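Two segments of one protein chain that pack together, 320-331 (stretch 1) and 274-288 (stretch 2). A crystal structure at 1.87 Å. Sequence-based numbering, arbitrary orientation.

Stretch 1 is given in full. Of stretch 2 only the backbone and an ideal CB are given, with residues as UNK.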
ATOM      1  N   CYS A 320      13.902 -28.195 -16.666  1.00 14.46           N
ATOM      2  CA  CYS A 320      14.167 -27.488 -17.906  1.00 15.08           C
ATOM      3  C   CYS A 320      14.674 -28.453 -18.987  1.00 15.19           C
ATOM      4  O   CYS A 320      15.633 -29.221 -18.744  1.00 14.79           O
ATOM      5  CB  CYS A 320      15.219 -26.392 -17.707  1.00 15.52           C
ATOM      6  SG  CYS A 320      15.583 -25.509 -19.269  1.00 16.82           S
ATOM      7  N   GLU A 321      13.992 -28.426 -20.136  1.00 15.32           N
ATOM      8  CA  GLU A 321      14.466 -29.059 -21.365  1.00 15.99           C
ATOM      9  C   GLU A 321      15.094 -27.960 -22.232  1.00 15.85           C
ATOM     10  O   GLU A 321      14.392 -27.032 -22.711  1.00 15.54           O
ATOM     11  CB  GLU A 321      13.324 -29.774 -22.116  1.00 16.58           C
ATOM     12  CG  GLU A 321      13.793 -30.484 -23.381  1.00 17.29           C
ATOM     13  CD  GLU A 321      12.700 -31.247 -24.119  1.00 17.94           C
ATOM     14  OE1 GLU A 321      13.076 -31.855 -25.143  1.00 18.62           O
ATOM     15  OE2 GLU A 321      11.478 -31.206 -23.762  1.00 19.01           O
ATOM     16  N   MET A 322      16.401 -28.060 -22.419  1.00 15.88           N
ATOM     17  CA  MET A 322      17.189 -27.043 -23.148  1.00 16.74           C
ATOM     18  C   MET A 322      17.598 -27.648 -24.523  1.00 16.54           C
ATOM     19  O   MET A 322      18.216 -28.699 -24.549  1.00 16.67           O
ATOM     20  CB  MET A 322      18.437 -26.624 -22.321  1.00 17.09           C
ATOM     21  CG  MET A 322      19.485 -25.727 -23.025  1.00 17.99           C
ATOM     22  SD  MET A 322      21.083 -25.689 -22.132  1.00 19.30           S
ATOM     23  CE  MET A 322      20.565 -24.884 -20.574  1.00 19.58           C
ATOM     24  N   THR A 323      17.248 -26.986 -25.619  1.00 16.61           N
ATOM     25  CA  THR A 323      17.562 -27.439 -26.982  1.00 17.09           C
ATOM     26  C   THR A 323      18.462 -26.412 -27.691  1.00 17.01           C
ATOM     27  O   THR A 323      18.063 -25.260 -27.822  1.00 16.68           O
ATOM     28  CB  THR A 323      16.270 -27.639 -27.820  1.00 17.63           C
ATOM     29  OG1 THR A 323      15.402 -28.520 -27.133  1.00 17.97           O
ATOM     30  CG2 THR A 323      16.575 -28.272 -29.193  1.00 18.16           C
ATOM     31  N   ILE A 324      19.667 -26.822 -28.112  1.00 16.85           N
ATOM     32  CA  ILE A 324      20.554 -25.986 -28.930  1.00 16.84           C
ATOM     33  C   ILE A 324      20.452 -26.543 -30.346  1.00 17.56           C
ATOM     34  O   ILE A 324      20.688 -27.739 -30.566  1.00 17.53           O
ATOM     35  CB  ILE A 324      22.001 -26.016 -28.385  1.00 16.57           C
ATOM     36  CG1 ILE A 324      22.041 -25.424 -26.963  1.00 16.22           C
ATOM     37  CG2 ILE A 324      22.963 -25.220 -29.273  1.00 16.51           C
ATOM     38  CD1 ILE A 324      23.384 -25.473 -26.272  1.00 16.24           C
ATOM     39  N   ARG A 325      20.074 -25.680 -31.290  1.00 18.56           N
ATOM     40  CA  ARG A 325      19.877 -26.046 -32.707  1.00 19.46           C
ATOM     41  C   ARG A 325      21.125 -25.827 -33.585  1.00 19.67           C
ATOM     42  O   ARG A 325      21.988 -25.025 -33.260  1.00 19.92           O
ATOM     43  CB  ARG A 325      18.705 -25.249 -33.318  1.00 20.05           C
ATOM     44  CG  ARG A 325      17.390 -25.401 -32.567  1.00 20.46           C
ATOM     45  CD  ARG A 325      16.182 -25.231 -33.487  1.00 21.05           C
ATOM     46  NE  ARG A 325      14.924 -25.192 -32.740  1.00 21.34           N
ATOM     47  CZ  ARG A 325      14.412 -24.122 -32.134  1.00 21.37           C
ATOM     48  NH1 ARG A 325      14.997 -22.924 -32.187  1.00 21.64           N
ATOM     49  NH2 ARG A 325      13.276 -24.263 -31.455  1.00 21.18           N
ATOM     50  N   ARG A 326      21.157 -26.508 -34.725  1.00 19.91           N
ATOM     51  CA  ARG A 326      22.216 -26.333 -35.708  1.00 20.62           C
ATOM     52  C   ARG A 326      22.420 -24.915 -36.200  1.00 21.06           C
ATOM     53  O   ARG A 326      23.549 -24.531 -36.514  1.00 20.48           O
ATOM     54  CB  ARG A 326      21.986 -27.236 -36.921  1.00 21.26           C
ATOM     55  CG  ARG A 326      22.214 -28.698 -36.608  1.00 21.72           C
ATOM     56  CD  ARG A 326      21.734 -29.560 -37.730  1.00 22.49           C
ATOM     57  NE  ARG A 326      21.703 -30.975 -37.324  1.00 23.28           N
ATOM     58  CZ  ARG A 326      21.686 -32.004 -38.161  1.00 23.94           C
ATOM     59  NH1 ARG A 326      21.735 -31.792 -39.457  1.00 25.46           N
ATOM     60  NH2 ARG A 326      21.683 -33.226 -37.701  1.00 24.09           N
ATOM     61  N   ASP A 327      21.340 -24.126 -36.245  1.00 21.46           N
ATOM     62  CA  ASP A 327      21.441 -22.735 -36.723  1.00 21.79           C
ATOM     63  C   ASP A 327      21.889 -21.739 -35.655  1.00 21.05           C
ATOM     64  O   ASP A 327      21.961 -20.545 -35.933  1.00 20.26           O
ATOM     65  CB  ASP A 327      20.141 -22.292 -37.417  1.00 22.84           C
ATOM     66  CG  ASP A 327      18.955 -22.102 -36.454  1.00 23.43           C
ATOM     67  OD1 ASP A 327      19.053 -22.439 -35.247  1.00 24.22           O
ATOM     68  OD2 ASP A 327      17.867 -21.619 -36.918  1.00 24.58           O
ATOM     69  N   GLY A 328      22.189 -22.209 -34.440  1.00 20.08           N
ATOM     70  CA  GLY A 328      22.651 -21.310 -33.380  1.00 19.78           C
ATOM     71  C   GLY A 328      21.552 -20.626 -32.562  1.00 19.11           C
ATOM     72  O   GLY A 328      21.853 -19.780 -31.716  1.00 18.98           O
ATOM     73  N   THR A 329      20.289 -20.985 -32.817  1.00 19.51           N
ATOM     74  CA  THR A 329      19.171 -20.633 -31.953  1.00 19.16           C
ATOM     75  C   THR A 329      19.118 -21.624 -30.789  1.00 18.68           C
ATOM     76  O   THR A 329      19.643 -22.737 -30.876  1.00 18.13           O
ATOM     77  CB  THR A 329      17.802 -20.620 -32.703  1.00 19.49           C
ATOM     78  OG1 THR A 329      17.519 -21.885 -33.295  1.00 20.15           O
ATOM     79  CG2 THR A 329      17.754 -19.540 -33.800  1.00 19.58           C
ATOM     80  N   TRP A 330      18.454 -21.225 -29.709  1.00 18.23           N
ATOM     81  CA  TRP A 330      18.240 -22.136 -28.575  1.00 18.02           C
ATOM     82  C   TRP A 330      16.906 -21.883 -27.854  1.00 17.67           C
ATOM     83  O   TRP A 330      16.270 -20.845 -28.055  1.00 17.68           O
ATOM     84  CB  TRP A 330      19.451 -22.190 -27.627  1.00 18.02           C
ATOM     85  CG  TRP A 330      19.695 -21.029 -26.749  1.00 17.84           C
ATOM     86  CD1 TRP A 330      19.523 -19.709 -27.055  1.00 17.96           C
ATOM     87  CD2 TRP A 330      20.193 -21.062 -25.411  1.00 17.69           C
ATOM     88  NE1 TRP A 330      19.851 -18.927 -25.977  1.00 17.42           N
ATOM     89  CE2 TRP A 330      20.271 -19.727 -24.958  1.00 17.79           C
ATOM     90  CE3 TRP A 330      20.578 -22.095 -24.538  1.00 17.92           C
ATOM     91  CZ2 TRP A 330      20.725 -19.404 -23.686  1.00 17.62           C
ATOM     92  CZ3 TRP A 330      21.008 -21.780 -23.261  1.00 17.88           C
ATOM     93  CH2 TRP A 330      21.101 -20.431 -22.847  1.00 17.97           C
ATOM     94  N   ARG A 331      16.464 -22.896 -27.095  1.00 16.81           N
ATOM     95  CA  ARG A 331      15.131 -22.934 -26.544  1.00 16.75           C
ATOM     96  C   ARG A 331      15.168 -23.526 -25.139  1.00 16.25           C
ATOM     97  O   ARG A 331      15.846 -24.534 -24.901  1.00 15.89           O
ATOM     98  CB  ARG A 331      14.201 -23.735 -27.470  1.00 17.05           C
ATOM     99  CG  ARG A 331      12.761 -23.864 -27.014  1.00 17.06           C
ATOM    100  CD  ARG A 331      11.991 -24.748 -28.018  1.00 17.51           C
ATOM    101  NE  ARG A 331      10.581 -24.889 -27.666  1.00 17.61           N
ATOM    102  CZ  ARG A 331       9.639 -23.983 -27.893  1.00 17.76           C
ATOM    103  NH1 ARG A 331       9.921 -22.844 -28.526  1.00 18.23           N
ATOM    104  NH2 ARG A 331       8.399 -24.215 -27.479  1.00 17.69           N
ATOM    105  N   UNK A 274      25.753 -11.577 -32.041  1.00 15.12           N
ATOM    106  CA  UNK A 274      26.817 -11.947 -31.063  1.00 15.06           C
ATOM    107  C   UNK A 274      26.474 -13.222 -30.285  1.00 15.17           C
ATOM    108  O   UNK A 274      27.319 -14.118 -30.138  1.00 15.09           O
ATOM    109  CB  UNK A 274      27.046 -10.802 -30.074  1.00 15.06           C
ATOM    110  N   UNK A 275      25.229 -13.335 -29.807  1.00 15.23           N
ATOM    111  CA  UNK A 275      24.801 -14.570 -29.125  1.00 15.42           C
ATOM    112  C   UNK A 275      24.840 -15.796 -30.043  1.00 15.81           C
ATOM    113  O   UNK A 275      25.358 -16.834 -29.671  1.00 15.62           O
ATOM    114  CB  UNK A 275      23.385 -14.395 -28.573  1.00 15.42           C
ATOM    115  N   UNK A 276      24.255 -15.659 -31.227  1.00 16.34           N
ATOM    116  CA  UNK A 276      24.222 -16.747 -32.212  1.00 17.05           C
ATOM    117  C   UNK A 276      25.652 -17.266 -32.545  1.00 16.66           C
ATOM    118  O   UNK A 276      25.904 -18.477 -32.564  1.00 16.16           O
ATOM    119  CB  UNK A 276      23.528 -16.265 -33.488  1.00 17.05           C
ATOM    120  N   UNK A 277      26.572 -16.336 -32.749  1.00 16.26           N
ATOM    121  CA  UNK A 277      27.954 -16.687 -33.066  1.00 16.60           C
ATOM    122  C   UNK A 277      28.648 -17.383 -31.899  1.00 16.50           C
ATOM    123  O   UNK A 277      29.365 -18.356 -32.100  1.00 16.04           O
ATOM    124  CB  UNK A 277      28.737 -15.433 -33.461  1.00 16.60           C
ATOM    125  N   UNK A 278      28.410 -16.888 -30.674  1.00 16.51           N
ATOM    126  CA  UNK A 278      29.006 -17.489 -29.480  1.00 16.85           C
ATOM    127  C   UNK A 278      28.474 -18.907 -29.206  1.00 16.59           C
ATOM    128  O   UNK A 278      29.248 -19.803 -28.842  1.00 16.15           O
ATOM    129  CB  UNK A 278      28.741 -16.595 -28.267  1.00 16.85           C
ATOM    130  N   UNK A 279      27.178 -19.113 -29.429  1.00 16.60           N
ATOM    131  CA  UNK A 279      26.583 -20.444 -29.316  1.00 17.06           C
ATOM    132  C   UNK A 279      27.256 -21.422 -30.290  1.00 17.64           C
ATOM    133  O   UNK A 279      27.642 -22.507 -29.889  1.00 17.05           O
ATOM    134  CB  UNK A 279      25.078 -20.379 -29.583  1.00 17.06           C
ATOM    135  N   UNK A 280      27.435 -21.006 -31.540  1.00 18.58           N
ATOM    136  CA  UNK A 280      28.074 -21.899 -32.537  1.00 19.79           C
ATOM    137  C   UNK A 280      29.572 -22.093 -32.325  1.00 19.60           C
ATOM    138  O   UNK A 280      30.105 -23.116 -32.732  1.00 20.22           O
ATOM    139  CB  UNK A 280      27.847 -21.344 -33.945  1.00 19.79           C
ATOM    140  N   UNK A 281      30.240 -21.133 -31.684  1.00 19.15           N
ATOM    141  CA  UNK A 281      31.678 -21.250 -31.378  1.00 19.06           C
ATOM    142  C   UNK A 281      31.995 -22.088 -30.115  1.00 18.77           C
ATOM    143  O   UNK A 281      33.070 -22.704 -30.061  1.00 18.66           O
ATOM    144  CB  UNK A 281      32.266 -19.848 -31.205  1.00 19.06           C
ATOM    145  N   UNK A 282      31.077 -22.119 -29.123  1.00 18.17           N
ATOM    146  CA  UNK A 282      31.390 -22.617 -27.794  1.00 18.13           C
ATOM    147  C   UNK A 282      30.653 -23.897 -27.374  1.00 17.48           C
ATOM    148  O   UNK A 282      31.141 -24.628 -26.514  1.00 17.10           O
ATOM    149  CB  UNK A 282      31.084 -21.515 -26.777  1.00 18.13           C
ATOM    150  N   UNK A 283      29.464 -24.160 -27.946  1.00 15.93           N
ATOM    151  CA  UNK A 283      28.579 -25.200 -27.452  1.00 15.29           C
ATOM    152  C   UNK A 283      28.512 -26.406 -28.418  1.00 15.37           C
ATOM    153  O   UNK A 283      29.420 -26.578 -29.272  1.00 15.32           O
ATOM    154  CB  UNK A 283      27.180 -24.621 -27.230  1.00 15.29           C
ATOM    155  N   UNK A 284      27.474 -27.250 -28.270  1.00 15.05           N
ATOM    156  CA  UNK A 284      27.243 -28.426 -29.098  1.00 15.20           C
ATOM    157  C   UNK A 284      25.714 -28.534 -29.303  1.00 15.03           C
ATOM    158  O   UNK A 284      24.960 -28.453 -28.324  1.00 15.02           O
ATOM    159  CB  UNK A 284      27.823 -29.687 -28.454  1.00 15.20           C
ATOM    160  N   UNK A 285      25.233 -28.749 -30.546  1.00 15.07           N
ATOM    161  CA  UNK A 285      23.797 -28.933 -30.717  1.00 14.92           C
ATOM    162  C   UNK A 285      23.296 -30.211 -30.048  1.00 14.91           C
ATOM    163  O   UNK A 285      24.018 -31.201 -30.008  1.00 14.97           O
ATOM    164  CB  UNK A 285      23.448 -28.957 -32.206  1.00 14.92           C
ATOM    165  N   UNK A 286      22.063 -30.185 -29.550  1.00 14.90           N
ATOM    166  CA  UNK A 286      21.510 -31.310 -28.805  1.00 15.10           C
ATOM    167  C   UNK A 286      20.433 -30.935 -27.800  1.00 14.83           C
ATOM    168  O   UNK A 286      19.988 -29.762 -27.758  1.00 14.87           O
ATOM    169  CB  UNK A 286      22.641 -32.034 -28.072  1.00 15.10           C
ATOM    170  N   UNK A 287      19.990 -31.928 -27.030  1.00 14.83           N
ATOM    171  CA  UNK A 287      19.021 -31.726 -25.965  1.00 14.99           C
ATOM    172  C   UNK A 287      19.677 -31.989 -24.606  1.00 14.90           C
ATOM    173  O   UNK A 287      20.321 -33.024 -24.438  1.00 14.87           O
ATOM    174  CB  UNK A 287      17.806 -32.634 -26.164  1.00 14.99           C
ATOM    175  N   UNK A 288      19.522 -31.041 -23.690  1.00 14.67           N
ATOM    176  CA  UNK A 288      20.105 -31.062 -22.327  1.00 14.53           C
ATOM    177  C   UNK A 288      18.945 -31.034 -21.315  1.00 14.54           C
ATOM    178  O   UNK A 288      18.030 -30.187 -21.454  1.00 14.72           O
ATOM    179  CB  UNK A 288      21.052 -29.881 -22.106  1.00 14.53           C
TER

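Positions 274 to 282 form the last part of a helix, and 286 to 288 a strand antiparallel to 320-324. At 274 the helical backbone lies beyond reach of stretch 1, which leaves the choice open; the residue is Gly-274.

At 275 CA-to-CB points toward stretch 1, but no atom of stretch 1 lies within 5.5 Å of the ideal CB. A long apolar chain could cross the gap to the indole of Trp-330. It is Leu-275, whose CD2 comes 4.0 Å from Trp-330 NE1.

At 276 the bond points sideways, near the turn from Arg-325 to Gly-328, where the carbonyls of Asp-327 and Gly-328 offer acceptors. A donor of moderate length suits: glutamine, lysine or arginine. Gln-276 is extended (t, t), its NE2 donating to Asp-327 O at 3.1 Å. Its chain runs beside Gly-328, where an ideal CB would fall 2.9 Å from Gln-276 CG, a clash.

Positions 277, 278, 281 and 282 make no contact with stretch 1 and leave the choice open; they are Ala-277, Arg-278, Ala-281 and Met-282.

At 279 CA-to-CB points toward stretch 1, between Ile-324 and Trp-330. Leucine, isoleucine, valine or methionine would suit this apolar gap. Ile-279 uses both branches: CG2 packs 3.8 Å from Ile-324 CG2, while CD1 sits over one face of the indole, 3.7 Å from Trp-330 CD1, in a CH-pi contact.

At 280 the bond points sideways, but a long chain could bend back along the turn, whose carbonyls favour a positive or donor end. Lys-280 does so: CG lies 3.8 Å from Gly-328 CA, and NZ donates to a water (2.8 Å to its O) that donates to Asp-327 O (3.0 Å).

At 283 the chain leaves helical angles, and the ideal CB is 4.0 Å from Ile-324 CD1. A small residue suits: serine, threonine, valine or alanine. In Thr-283 the hydroxyl OG1 donates to Ile-279 O at 2.7 Å, and lies 3.7 Å from Ile-324 CG2.

Position 284 points away, leaving the choice open; it is Ile-284.

At 285, phi of -66° and psi of 147° admit proline, and the ideal CB lies 3.4 Å from Ile-324 O, favouring a compact side chain. Pro-285 sets CB 4.3 Å from Arg-326 N.

At 286, phi of 153° would jam a CB against the preceding carbonyl, so glycine is required. Gly-286 N donates to Ile-324 O, and Ile-324 N donates to Gly-286 O, each at 3.0 Å.

At 287 the side chain shares a face with Thr-323, near Glu-321 OE1; serine, threonine or asparagine suits. Thr-287 OG1 and Thr-323 OG1 each lie 2.7 Å from a water O, which donates to Glu-321 OE1 (2.9 Å).

At 288 the opposite face, with Met-322 and Ile-324, invites a large apolar or aromatic chain. Tyr-288 meets Ile-324 CD1 with CE1 at 3.8 Å, and OH donates to Ile-284 O at 2.6 Å.

Stretch 2 (274-288) GLQARIKAMTIPGTY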
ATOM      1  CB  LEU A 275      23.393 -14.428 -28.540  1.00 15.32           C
ATOM      2  CG  LEU A 275      22.784 -15.723 -27.996  1.00 15.48           C
ATOM      3  CD1 LEU A 275      23.565 -16.159 -26.764  1.00 15.58           C
ATOM      4  CD2 LEU A 275      21.319 -15.566 -27.665  1.00 15.67           C
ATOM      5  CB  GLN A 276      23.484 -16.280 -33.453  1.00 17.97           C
ATOM      6  CG  GLN A 276      23.271 -17.346 -34.506  1.00 19.13           C
ATOM      7  CD  GLN A 276      22.661 -16.765 -35.785  1.00 20.39           C
ATOM      8  OE1 GLN A 276      22.955 -15.626 -36.235  1.00 22.37           O
ATOM      9  NE2 GLN A 276      21.793 -17.521 -36.367  1.00 21.28           N
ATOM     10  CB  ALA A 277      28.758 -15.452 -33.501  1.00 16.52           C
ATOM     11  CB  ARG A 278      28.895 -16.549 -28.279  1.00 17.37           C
ATOM     12  CG  ARG A 278      29.930 -15.412 -28.335  1.00 17.80           C
ATOM     13  CD  ARG A 278      31.224 -15.964 -27.789  1.00 18.84           C
ATOM     14  NE  ARG A 278      32.360 -15.059 -27.839  1.00 19.90           N
ATOM     15  CZ  ARG A 278      33.530 -15.310 -27.204  1.00 20.24           C
ATOM     16  NH1 ARG A 278      33.716 -16.415 -26.395  1.00 20.46           N
ATOM     17  NH2 ARG A 278      34.491 -14.403 -27.283  1.00 20.10           N
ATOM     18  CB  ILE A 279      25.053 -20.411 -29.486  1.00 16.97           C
ATOM     19  CG1 ILE A 279      24.446 -19.802 -28.223  1.00 16.84           C
ATOM     20  CG2 ILE A 279      24.489 -21.816 -29.707  1.00 17.29           C
ATOM     21  CD1 ILE A 279      22.946 -19.591 -28.330  1.00 16.94           C
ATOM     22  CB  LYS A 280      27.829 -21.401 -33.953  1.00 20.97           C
ATOM     23  CG  LYS A 280      26.356 -21.324 -34.310  1.00 22.11           C
ATOM     24  CD  LYS A 280      26.047 -21.644 -35.739  1.00 23.82           C
ATOM     25  CE  LYS A 280      26.343 -20.518 -36.663  1.00 24.64           C
ATOM     26  NZ  LYS A 280      25.770 -20.916 -37.981  1.00 25.60           N
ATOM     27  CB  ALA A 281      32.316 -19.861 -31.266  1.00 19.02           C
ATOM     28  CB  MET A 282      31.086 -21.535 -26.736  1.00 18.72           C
ATOM     29  CG  MET A 282      31.949 -20.289 -26.739  1.00 19.47           C
ATOM     30  SD  MET A 282      31.356 -19.024 -25.542  1.00 20.87           S
ATOM     31  CE  MET A 282      31.865 -19.780 -24.035  1.00 20.80           C
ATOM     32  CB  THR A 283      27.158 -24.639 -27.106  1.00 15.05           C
ATOM     33  OG1 THR A 283      26.416 -24.361 -28.307  1.00 14.98           O
ATOM     34  CG2 THR A 283      27.244 -23.399 -26.224  1.00 14.84           C
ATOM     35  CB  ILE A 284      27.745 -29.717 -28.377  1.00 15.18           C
ATOM     36  CG1 ILE A 284      29.247 -29.640 -28.064  1.00 15.30           C
ATOM     37  CG2 ILE A 284      27.479 -30.957 -29.238  1.00 15.38           C
ATOM     38  CD1 ILE A 284      29.791 -30.802 -27.249  1.00 15.38           C
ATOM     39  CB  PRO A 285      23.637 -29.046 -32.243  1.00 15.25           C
ATOM     40  CG  PRO A 285      24.961 -29.577 -32.719  1.00 15.52           C
ATOM     41  CD  PRO A 285      25.967 -28.939 -31.813  1.00 15.28           C
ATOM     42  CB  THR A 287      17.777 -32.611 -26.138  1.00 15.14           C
ATOM     43  OG1 THR A 287      17.186 -32.316 -27.393  1.00 15.48           O
ATOM     44  CG2 THR A 287      16.756 -32.362 -25.049  1.00 15.01           C
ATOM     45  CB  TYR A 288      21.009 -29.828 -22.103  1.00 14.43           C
ATOM     46  CG  TYR A 288      22.165 -29.687 -23.100  1.00 14.67           C
ATOM     47  CD1 TYR A 288      21.947 -29.207 -24.404  1.00 14.97           C
ATOM     48  CD2 TYR A 288      23.461 -30.002 -22.745  1.00 14.71           C
ATOM     49  CE1 TYR A 288      22.976 -29.105 -25.323  1.00 15.19           C
ATOM     50  CE2 TYR A 288      24.504 -29.882 -23.657  1.00 15.09           C
ATOM     51  CZ  TYR A 288      24.265 -29.439 -24.946  1.00 15.14           C
ATOM     52  OH  TYR A 288      25.299 -29.329 -25.859  1.00 15.51           O
TER
HETATM   53  O   HOH W   1      23.120 -20.188 -38.702  1.00 44.43           O
HETATM   54  O   HOH W   2      14.740 -31.106 -27.417  1.00 22.71           O
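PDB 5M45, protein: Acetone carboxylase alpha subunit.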